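Local coordinates for acetyl-CoA hydrolase/transferase family protein (Porphyromonas gingivalis, PDB 2NVV), which probably hydrolyses acetyl-CoA or transfers its CoA group to and from acetate, and binds zinc, at residues G400-F405 with G486-V491; M408-D413 with C474-H479; E442-C447 with L455-L460. All coordinates share one frame; numbering follows the deposited sequence.

Contact 1. Residues G400-F405 with G486-V491; sequences GKISSF and GDMRNV
One hydrogen bond ties the two backbones together: Met488 N-H donates to Lys401 O, N to O 2.9 Å. The bond is nearly straight at the hydrogen (173°) and arrives in the plane of the carbonyl. Asp487 CA adds a CA-H...O contact to the same Lys401 O, so this oxygen is gripped by two successive residues of 486-491.

The charged groups form a second cluster, mostly within 486-491. Asp487, with CG anti to its backbone N, turns OD1 onto Arg489 N in an Asx turn, while OD2 uses its syn lone pair to bind Arg489 NH1 at 2.9 Å in a salt bridge. The arginine chain bends at chi2 and chi3, and Gly400 O lies 3.3 Å above the guanidinium plane, offset toward its rim, and 3.4 Å from Arg489 CD. Asp451 pairs with Arg489 NH2, and Tyr452 OH hydrogen-bonds Gly400 O. The two carboxylates, Asp487 and Asp451, probably balance the charge of the guanidinium.

Van der Waals contacts fill the remainder. Lys401 crosses Asp487 at about a right angle, its CB lying 3.3 Å from Gly486 O, and its extended chain leads its ammonium away. The selenomethionine Met488 runs outstretched along 400-405, with SE 3.4 Å from Ser403 N and CE 4.3 Å from Ile402 CG2. Phe478 also packs on Met488, and Leu482 on Ile402.

Gly400 and Gly486 have positive phi, at which a CB would jam against the preceding carbonyl O, and at Gly486 the chain leaves the helical conformation after helix 477-484. The arrangement joins the loop following that helix, with its 3-10 turn at 488-490, to a two-stranded antiparallel hairpin, 396-397 with 402-403, in which Lys401 and Ile402 opposite Met397 form a classic beta bulge.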
loop_
_atom_site.group_PDB
_atom_site.type_symbol
_atom_site.label_atom_id
_atom_site.label_comp_id
_atom_site.label_asym_id
_atom_site.label_seq_id
_atom_site.Cartn_x
_atom_site.Cartn_y
_atom_site.Cartn_z
ATOM N N GLY A 400 -29.634 -13.235 3.851
ATOM C CA GLY A 400 -29.925 -12.106 2.994
ATOM C C GLY A 400 -30.173 -10.790 3.688
ATOM O O GLY A 400 -30.237 -9.759 3.018
ATOM N N LYS A 401 -30.297 -10.808 5.011
ATOM C CA LYS A 401 -30.558 -9.586 5.775
ATOM C C LYS A 401 -29.361 -8.634 5.814
ATOM O O LYS A 401 -29.495 -7.449 6.139
ATOM C CB LYS A 401 -30.984 -9.949 7.200
ATOM C CG LYS A 401 -32.283 -10.737 7.270
ATOM C CD LYS A 401 -32.574 -11.163 8.687
ATOM C CE LYS A 401 -33.826 -12.029 8.764
ATOM N NZ LYS A 401 -34.169 -12.409 10.178
ATOM N N ILE A 402 -28.186 -9.163 5.492
ATOM C CA ILE A 402 -26.973 -8.354 5.467
ATOM C C ILE A 402 -26.377 -8.400 4.074
ATOM O O ILE A 402 -26.246 -9.469 3.482
ATOM C CB ILE A 402 -25.901 -8.876 6.460
ATOM C CG1 ILE A 402 -26.362 -8.644 7.906
ATOM C CG2 ILE A 402 -24.581 -8.164 6.223
ATOM C CD1 ILE A 402 -25.397 -9.144 8.956
ATOM N N SER A 403 -26.026 -7.233 3.549
ATOM C CA SER A 403 -25.402 -7.152 2.239
ATOM C C SER A 403 -23.885 -7.000 2.413
ATOM O O SER A 403 -23.423 -6.202 3.232
ATOM C CB SER A 403 -25.953 -5.951 1.466
ATOM O OG SER A 403 -25.207 -5.733 0.279
ATOM N N SER A 404 -23.108 -7.764 1.656
ATOM C CA SER A 404 -21.653 -7.669 1.729
ATOM C C SER A 404 -21.188 -6.408 1.020
ATOM O O SER A 404 -20.051 -5.980 1.179
ATOM C CB SER A 404 -21.005 -8.873 1.070
ATOM O OG SER A 404 -21.364 -10.061 1.734
ATOM N N PHE A 405 -22.081 -5.816 0.231
ATOM C CA PHE A 405 -21.793 -4.591 -0.520
ATOM C C PHE A 405 -22.593 -3.434 0.058
ATOM O O PHE A 405 -23.806 -3.522 0.219
ATOM C CB PHE A 405 -22.128 -4.802 -1.995
ATOM C CG PHE A 405 -21.240 -5.805 -2.663
ATOM C CD1 PHE A 405 -20.009 -5.422 -3.195
ATOM C CD2 PHE A 405 -21.598 -7.146 -2.705
ATOM C CE1 PHE A 405 -19.154 -6.363 -3.751
ATOM C CE2 PHE A 405 -20.746 -8.090 -3.257
ATOM C CZ PHE A 405 -19.524 -7.697 -3.777
ATOM N N GLY A 486 -32.383 -5.009 11.596
ATOM C CA GLY A 486 -31.767 -6.319 11.503
ATOM C C GLY A 486 -31.789 -6.792 10.060
ATOM O O GLY A 486 -31.327 -7.892 9.744
ATOM N N ASP A 487 -32.335 -5.953 9.183
ATOM C CA ASP A 487 -32.430 -6.268 7.763
ATOM C C ASP A 487 -32.140 -5.015 6.934
ATOM O O ASP A 487 -32.927 -4.070 6.930
ATOM C CB ASP A 487 -33.827 -6.789 7.425
ATOM C CG ASP A 487 -33.902 -7.391 6.029
ATOM O OD1 ASP A 487 -33.259 -6.852 5.109
ATOM O OD2 ASP A 487 -34.613 -8.398 5.851
HETATM N N MSE A 488 -31.019 -5.015 6.221
HETATM C CA MSE A 488 -30.638 -3.862 5.423
HETATM C C MSE A 488 -31.591 -3.549 4.277
HETATM O O MSE A 488 -31.590 -2.439 3.754
HETATM C CB MSE A 488 -29.222 -4.053 4.870
HETATM C CG MSE A 488 -28.152 -4.283 5.929
HETATM SE SE MSE A 488 -26.376 -4.283 5.169
HETATM C CE MSE A 488 -25.339 -3.926 6.782
ATOM N N ARG A 489 -32.402 -4.520 3.875
ATOM C CA ARG A 489 -33.338 -4.301 2.765
ATOM C C ARG A 489 -34.424 -3.310 3.133
ATOM O O ARG A 489 -35.142 -2.833 2.261
ATOM C CB ARG A 489 -34.000 -5.608 2.339
ATOM C CG ARG A 489 -33.071 -6.636 1.702
ATOM C CD ARG A 489 -33.058 -7.875 2.557
ATOM N NE ARG A 489 -33.461 -9.063 1.833
ATOM C CZ ARG A 489 -33.873 -10.184 2.416
ATOM N NH1 ARG A 489 -33.947 -10.253 3.742
ATOM N NH2 ARG A 489 -34.171 -11.246 1.672
ATOM N N ASN A 490 -34.556 -3.026 4.429
ATOM C CA ASN A 490 -35.554 -2.078 4.919
ATOM C C ASN A 490 -35.161 -0.622 4.702
ATOM O O ASN A 490 -35.888 0.293 5.109
ATOM C CB ASN A 490 -35.809 -2.301 6.404
ATOM C CG ASN A 490 -36.524 -3.580 6.663
ATOM O OD1 ASN A 490 -37.470 -3.921 5.947
ATOM N ND2 ASN A 490 -36.094 -4.308 7.688
ATOM N N VAL A 491 -34.021 -0.406 4.060
ATOM C CA VAL A 491 -33.562 0.943 3.830
ATOM C C VAL A 491 -34.371 1.617 2.736
ATOM O O VAL A 491 -34.766 0.990 1.754
ATOM C CB VAL A 491 -32.056 0.967 3.440
ATOM C CG1 VAL A 491 -31.665 2.344 2.928
ATOM C CG2 VAL A 491 -31.197 0.602 4.640
#

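Contact 2. Residues M408-D413 with C474-H479. With ZN (zinc ion), chain H.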
loop_
_atom_site.group_PDB
_atom_site.type_symbol
_atom_site.label_atom_id
_atom_site.label_comp_id
_atom_site.label_asym_id
_atom_site.label_seq_id
_atom_site.Cartn_x
_atom_site.Cartn_y
_atom_site.Cartn_z
HETATM N N MSE A 408 -20.676 2.774 1.531
HETATM C CA MSE A 408 -19.322 3.070 1.992
HETATM C C MSE A 408 -18.950 2.048 3.054
HETATM O O MSE A 408 -19.775 1.720 3.902
HETATM C CB MSE A 408 -19.240 4.468 2.600
HETATM C CG MSE A 408 -17.816 4.908 2.906
HETATM SE SE MSE A 408 -17.678 6.506 4.022
HETATM C CE MSE A 408 -17.792 7.897 2.669
ATOM N N VAL A 409 -17.720 1.531 3.000
ATOM C CA VAL A 409 -17.280 0.550 3.993
ATOM C C VAL A 409 -17.079 1.245 5.350
ATOM O O VAL A 409 -16.489 2.325 5.421
ATOM C CB VAL A 409 -15.955 -0.176 3.573
ATOM C CG1 VAL A 409 -16.211 -1.116 2.413
ATOM C CG2 VAL A 409 -14.896 0.824 3.203
ATOM N N ALA A 410 -17.583 0.615 6.413
ATOM C CA ALA A 410 -17.479 1.146 7.767
ATOM C C ALA A 410 -16.036 1.205 8.260
ATOM O O ALA A 410 -15.755 1.794 9.303
ATOM C CB ALA A 410 -18.320 0.312 8.718
ATOM N N HIS A 411 -15.130 0.591 7.506
ATOM C CA HIS A 411 -13.714 0.576 7.849
ATOM C C HIS A 411 -12.926 0.301 6.584
ATOM O O HIS A 411 -13.151 -0.710 5.928
ATOM C CB HIS A 411 -13.410 -0.518 8.869
ATOM C CG HIS A 411 -11.995 -0.506 9.351
ATOM N ND1 HIS A 411 -11.520 0.440 10.234
ATOM C CD2 HIS A 411 -10.940 -1.298 9.045
ATOM C CE1 HIS A 411 -10.234 0.230 10.452
ATOM N NE2 HIS A 411 -9.858 -0.817 9.742
ATOM N N HIS A 412 -12.004 1.196 6.242
ATOM C CA HIS A 412 -11.200 1.032 5.040
ATOM C C HIS A 412 -9.850 0.361 5.280
ATOM O O HIS A 412 -9.003 0.877 6.001
ATOM C CB HIS A 412 -10.956 2.388 4.372
ATOM C CG HIS A 412 -12.199 3.059 3.868
ATOM N ND1 HIS A 412 -12.381 3.390 2.540
ATOM C CD2 HIS A 412 -13.311 3.474 4.516
ATOM C CE1 HIS A 412 -13.554 3.979 2.391
ATOM N NE2 HIS A 412 -14.139 4.043 3.573
ATOM N N ASP A 413 -9.661 -0.798 4.657
ATOM C CA ASP A 413 -8.403 -1.528 4.742
ATOM C C ASP A 413 -7.678 -1.471 3.397
ATOM O O ASP A 413 -6.442 -1.428 3.352
ATOM C CB ASP A 413 -8.646 -2.975 5.161
ATOM C CG ASP A 413 -8.919 -3.100 6.636
ATOM O OD1 ASP A 413 -8.146 -2.514 7.417
ATOM O OD2 ASP A 413 -9.892 -3.782 7.023
ATOM N N CYS A 474 -26.089 9.895 4.544
ATOM C CA CYS A 474 -26.625 8.536 4.625
ATOM C C CYS A 474 -25.749 7.397 4.092
ATOM O O CYS A 474 -26.243 6.284 3.893
ATOM C CB CYS A 474 -27.982 8.494 3.910
ATOM S SG CYS A 474 -27.977 9.134 2.203
ATOM N N CYS A 475 -24.462 7.651 3.863
ATOM C CA CYS A 475 -23.569 6.598 3.349
ATOM C C CYS A 475 -23.521 5.350 4.235
ATOM O O CYS A 475 -23.159 4.271 3.766
ATOM C CB CYS A 475 -22.144 7.137 3.164
ATOM S SG CYS A 475 -21.408 7.870 4.632
ATOM N N PHE A 476 -23.895 5.495 5.504
ATOM C CA PHE A 476 -23.885 4.375 6.443
ATOM C C PHE A 476 -25.272 3.881 6.815
ATOM O O PHE A 476 -25.441 3.170 7.806
ATOM C CB PHE A 476 -23.129 4.756 7.716
ATOM C CG PHE A 476 -21.641 4.896 7.520
ATOM C CD1 PHE A 476 -20.943 5.959 8.091
ATOM C CD2 PHE A 476 -20.939 3.960 6.772
ATOM C CE1 PHE A 476 -19.571 6.080 7.918
ATOM C CE2 PHE A 476 -19.565 4.077 6.598
ATOM C CZ PHE A 476 -18.880 5.138 7.172
ATOM N N ALA A 477 -26.265 4.246 6.012
ATOM C CA ALA A 477 -27.640 3.830 6.253
ATOM C C ALA A 477 -27.791 2.309 6.308
ATOM O O ALA A 477 -28.575 1.789 7.096
ATOM C CB ALA A 477 -28.532 4.398 5.171
ATOM N N PHE A 478 -27.060 1.597 5.462
ATOM C CA PHE A 478 -27.119 0.138 5.443
ATOM C C PHE A 478 -26.750 -0.440 6.814
ATOM O O PHE A 478 -27.463 -1.278 7.360
ATOM C CB PHE A 478 -26.166 -0.407 4.373
ATOM C CG PHE A 478 -26.796 -0.552 3.016
ATOM C CD1 PHE A 478 -27.649 0.428 2.520
ATOM C CD2 PHE A 478 -26.537 -1.668 2.231
ATOM C CE1 PHE A 478 -28.239 0.298 1.258
ATOM C CE2 PHE A 478 -27.122 -1.806 0.969
ATOM C CZ PHE A 478 -27.976 -0.816 0.485
ATOM N N HIS A 479 -25.627 0.027 7.354
ATOM C CA HIS A 479 -25.120 -0.404 8.650
ATOM C C HIS A 479 -26.062 0.044 9.756
ATOM O O HIS A 479 -26.321 -0.700 10.713
ATOM C CB HIS A 479 -23.748 0.214 8.895
ATOM C CG HIS A 479 -22.746 -0.106 7.835
ATOM N ND1 HIS A 479 -22.030 -1.283 7.822
ATOM C CD2 HIS A 479 -22.321 0.606 6.764
ATOM C CE1 HIS A 479 -21.200 -1.281 6.793
ATOM N NE2 HIS A 479 -21.357 -0.145 6.136
HETATM ZN ZN ZN H . -7.578 -1.185 9.437
HETATM O O HOH W 1 -7.091 0.324 7.943
HETATM O O HOH W 2 -8.017 -3.080 10.827
#
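His411 NE2 and Asp413 OD1 bind the zinc ion at 2.3 and 2.5 Å, together with two waters. Glu416 and His417 of the second subunit complete the site, so the metal bridges the dimer. Asp413 OD2, which is not the metal-binding oxygen, accepts from Thr365 OG1 and Ser364 N, and this fixes the rotation of the carboxylate; His366 stacks on the ring of His411.

The chain leading to these ligands rests on 474-479. The ring of His479 meets it in two ways: NE2 reaches Met408 O at the ring edge in a weak hydrogen bond of 3.3 Å, and Ala410 CB sits over one face, 4.0 Å from the centroid, as a CH-pi contact. Phe476 points its CE2 edge at the carbonyl oxygens of Met408 and Val409. The selenomethionine Met408, its CG anti to the backbone N and its chain bent at chi3, brings SE obliquely to within 3.6 Å of Phe476 CZ, a Met-aromatic contact, while its CB packs against Cys475 CB.

The backbone of the loop is held by strand 355-357: Glu355 accepts from Ala410 N and Asp357 from Val409 N. The loop 408-413 thus runs between strands 355-357 and 362-367 on one hand and the start of helix 477-484, where Phe476 is the N-cap residue, on the other; Tyr459 of helix 453-459 packs on Cys475, and Phe476 of the second subunit on Met408.

Contact 3. Residues E442-C447 with L455-L460; sequences EIIDKC and LLRQYL
Asp445 and Arg457 form the salt bridge that spans the two helices. Arg457 NH2 donates to Asp445 OD2 at 3.1 Å, with an angle of 159° at the hydrogen. The oxygen lies close to the guanidinium plane, at its edge, but the donor approaches from above the plane of the carboxylate, the two planes being turned 42° apart. Arg457 reaches across because its chain is extended from CG to NE. On the helix 436-446 side, Lys446 NZ pairs with Glu442, one turn earlier, in a salt bridge whose hydrogen bonds are weak, NZ lying 3.4 Å from Glu442 OE1.

The segments 442-446 and 455-459 run nearly antiparallel, at 166°, with their axes 10.3 Å apart. They belong to an antiparallel helical hairpin, helix 436-446 followed closely in sequence by helix 453-459, within the C-terminal family region of the protein.

Ile444 is the side chain that fills the interface. Its CG1 lies anti to the carbonyl carbon and carries CD1 to the facing helix, where it rests 3.7 Å from Leu456 O and 3.9 Å from Leu456 CB. The same methyl meets Leu460 CD1, also at 3.9 Å. The other branch, CG2, packs on Arg457 CG at 3.8 Å and lies over one face of the guanidinium, so one isoleucine touches Leu456 and Leu460 with CD1 and, with CG2, the arginine that pairs with Asp445, the next residue along helix 436-446. Ile358 covers Ile444 from a loop, Phe478 of helix 477-484 packs on Leu456, and Arg437 NH2 donates to Leu460 O.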
loop_
_atom_site.group_PDB
_atom_site.type_symbol
_atom_site.label_atom_id
_atom_site.label_comp_id
_atom_site.label_asym_id
_atom_site.label_seq_id
_atom_site.Cartn_x
_atom_site.Cartn_y
_atom_site.Cartn_z
ATOM N N GLU A 442 -20.606 -1.306 -12.371
ATOM C CA GLU A 442 -20.066 -2.621 -12.687
ATOM C C GLU A 442 -20.226 -3.526 -11.466
ATOM O O GLU A 442 -20.688 -4.654 -11.582
ATOM C CB GLU A 442 -18.590 -2.496 -13.072
ATOM C CG GLU A 442 -17.904 -3.810 -13.409
ATOM C CD GLU A 442 -18.447 -4.475 -14.659
ATOM O OE1 GLU A 442 -17.853 -5.493 -15.078
ATOM O OE2 GLU A 442 -19.456 -3.992 -15.214
ATOM N N ILE A 443 -19.854 -3.026 -10.293
ATOM C CA ILE A 443 -19.968 -3.798 -9.059
ATOM C C ILE A 443 -21.420 -4.138 -8.744
ATOM O O ILE A 443 -21.725 -5.221 -8.262
ATOM C CB ILE A 443 -19.386 -3.031 -7.847
ATOM C CG1 ILE A 443 -17.863 -2.921 -7.973
ATOM C CG2 ILE A 443 -19.760 -3.743 -6.547
ATOM C CD1 ILE A 443 -17.208 -2.122 -6.870
ATOM N N ILE A 444 -22.314 -3.200 -9.003
ATOM C CA ILE A 444 -23.733 -3.401 -8.743
ATOM C C ILE A 444 -24.342 -4.471 -9.645
ATOM O O ILE A 444 -25.012 -5.384 -9.179
ATOM C CB ILE A 444 -24.499 -2.065 -8.931
ATOM C CG1 ILE A 444 -24.092 -1.091 -7.823
ATOM C CG2 ILE A 444 -25.999 -2.296 -8.900
ATOM C CD1 ILE A 444 -24.675 0.287 -7.968
ATOM N N ASP A 445 -24.083 -4.357 -10.943
ATOM C CA ASP A 445 -24.607 -5.286 -11.939
ATOM C C ASP A 445 -24.010 -6.694 -11.907
ATOM O O ASP A 445 -24.691 -7.668 -12.233
ATOM C CB ASP A 445 -24.400 -4.700 -13.336
ATOM C CG ASP A 445 -25.187 -3.428 -13.559
ATOM O OD1 ASP A 445 -24.940 -2.763 -14.584
ATOM O OD2 ASP A 445 -26.056 -3.090 -12.722
ATOM N N LYS A 446 -22.744 -6.807 -11.513
ATOM C CA LYS A 446 -22.065 -8.100 -11.512
ATOM C C LYS A 446 -21.865 -8.820 -10.185
ATOM O O LYS A 446 -21.922 -10.047 -10.141
ATOM C CB LYS A 446 -20.697 -7.955 -12.184
ATOM C CG LYS A 446 -20.710 -7.331 -13.580
ATOM C CD LYS A 446 -21.687 -8.035 -14.533
ATOM C CE LYS A 446 -21.078 -8.185 -15.940
ATOM N NZ LYS A 446 -20.565 -6.922 -16.528
ATOM N N CYS A 447 -21.633 -8.074 -9.110
ATOM C CA CYS A 447 -21.366 -8.679 -7.806
ATOM C C CYS A 447 -22.445 -8.600 -6.734
ATOM O O CYS A 447 -22.651 -9.546 -5.976
ATOM C CB CYS A 447 -20.069 -8.092 -7.246
ATOM S SG CYS A 447 -18.635 -8.291 -8.348
ATOM N N LEU A 455 -31.365 -0.557 -4.763
ATOM C CA LEU A 455 -31.144 0.378 -3.671
ATOM C C LEU A 455 -29.796 1.088 -3.832
ATOM O O LEU A 455 -29.677 2.288 -3.582
ATOM C CB LEU A 455 -31.199 -0.384 -2.354
ATOM C CG LEU A 455 -31.673 0.321 -1.082
ATOM C CD1 LEU A 455 -32.868 1.227 -1.356
ATOM C CD2 LEU A 455 -32.025 -0.756 -0.059
ATOM N N LEU A 456 -28.777 0.350 -4.259
ATOM C CA LEU A 456 -27.469 0.957 -4.461
ATOM C C LEU A 456 -27.456 1.779 -5.750
ATOM O O LEU A 456 -26.630 2.674 -5.906
ATOM C CB LEU A 456 -26.383 -0.120 -4.480
ATOM C CG LEU A 456 -26.159 -0.760 -3.102
ATOM C CD1 LEU A 456 -25.247 -1.967 -3.231
ATOM C CD2 LEU A 456 -25.567 0.283 -2.130
ATOM N N ARG A 457 -28.376 1.480 -6.671
ATOM C CA ARG A 457 -28.460 2.245 -7.909
ATOM C C ARG A 457 -29.099 3.582 -7.560
ATOM O O ARG A 457 -28.742 4.613 -8.120
ATOM C CB ARG A 457 -29.307 1.527 -8.974
ATOM C CG ARG A 457 -28.656 0.329 -9.611
ATOM C CD ARG A 457 -29.409 -0.124 -10.857
ATOM N NE ARG A 457 -28.914 -1.409 -11.365
ATOM C CZ ARG A 457 -29.486 -2.590 -11.133
ATOM N NH1 ARG A 457 -30.590 -2.675 -10.402
ATOM N NH2 ARG A 457 -28.940 -3.694 -11.625
ATOM N N GLN A 458 -30.050 3.552 -6.630
ATOM C CA GLN A 458 -30.727 4.765 -6.176
ATOM C C GLN A 458 -29.772 5.656 -5.384
ATOM O O GLN A 458 -29.930 6.879 -5.345
ATOM C CB GLN A 458 -31.921 4.413 -5.294
ATOM C CG GLN A 458 -33.106 3.837 -6.043
ATOM C CD GLN A 458 -34.268 3.510 -5.117
ATOM O OE1 GLN A 458 -34.120 2.732 -4.176
ATOM N NE2 GLN A 458 -35.424 4.104 -5.378
ATOM N N TYR A 459 -28.780 5.042 -4.749
ATOM C CA TYR A 459 -27.805 5.790 -3.971
ATOM C C TYR A 459 -26.965 6.674 -4.879
ATOM O O TYR A 459 -26.509 7.741 -4.469
ATOM C CB TYR A 459 -26.884 4.839 -3.207
ATOM C CG TYR A 459 -25.863 5.553 -2.354
ATOM C CD1 TYR A 459 -26.229 6.164 -1.156
ATOM C CD2 TYR A 459 -24.532 5.653 -2.765
ATOM C CE1 TYR A 459 -25.294 6.859 -0.387
ATOM C CE2 TYR A 459 -23.587 6.346 -2.005
ATOM C CZ TYR A 459 -23.978 6.943 -0.821
ATOM O OH TYR A 459 -23.047 7.623 -0.090
ATOM N N LEU A 460 -26.756 6.228 -6.112
ATOM C CA LEU A 460 -25.961 6.988 -7.072
ATOM C C LEU A 460 -26.731 8.150 -7.695
ATOM O O LEU A 460 -26.159 8.965 -8.431
ATOM C CB LEU A 460 -25.458 6.065 -8.172
ATOM C CG LEU A 460 -24.428 5.041 -7.705
ATOM C CD1 LEU A 460 -24.178 4.019 -8.817
ATOM C CD2 LEU A 460 -23.134 5.770 -7.308
#

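Overall arrangement
The three contacts lie on the same side of the chain's centre, their own centres about 13 to 15 Å apart. In sequence, contact 1 has the outermost ends: within its span lies contact 2, and within that contact 3, the most local, between successive helices. Contact 2 uses the first turn of helix 477-484 and contact 1 the loop that leaves its far end, where Val491 packs on Ala477. Phe478 is a common neighbour of all three contacts, while Phe405 packs on Ile443 and Cys447, linking contact 1 to helix 436-446. The chain's last helices thus pack together beside the loop bearing the intersubunit zinc ligands.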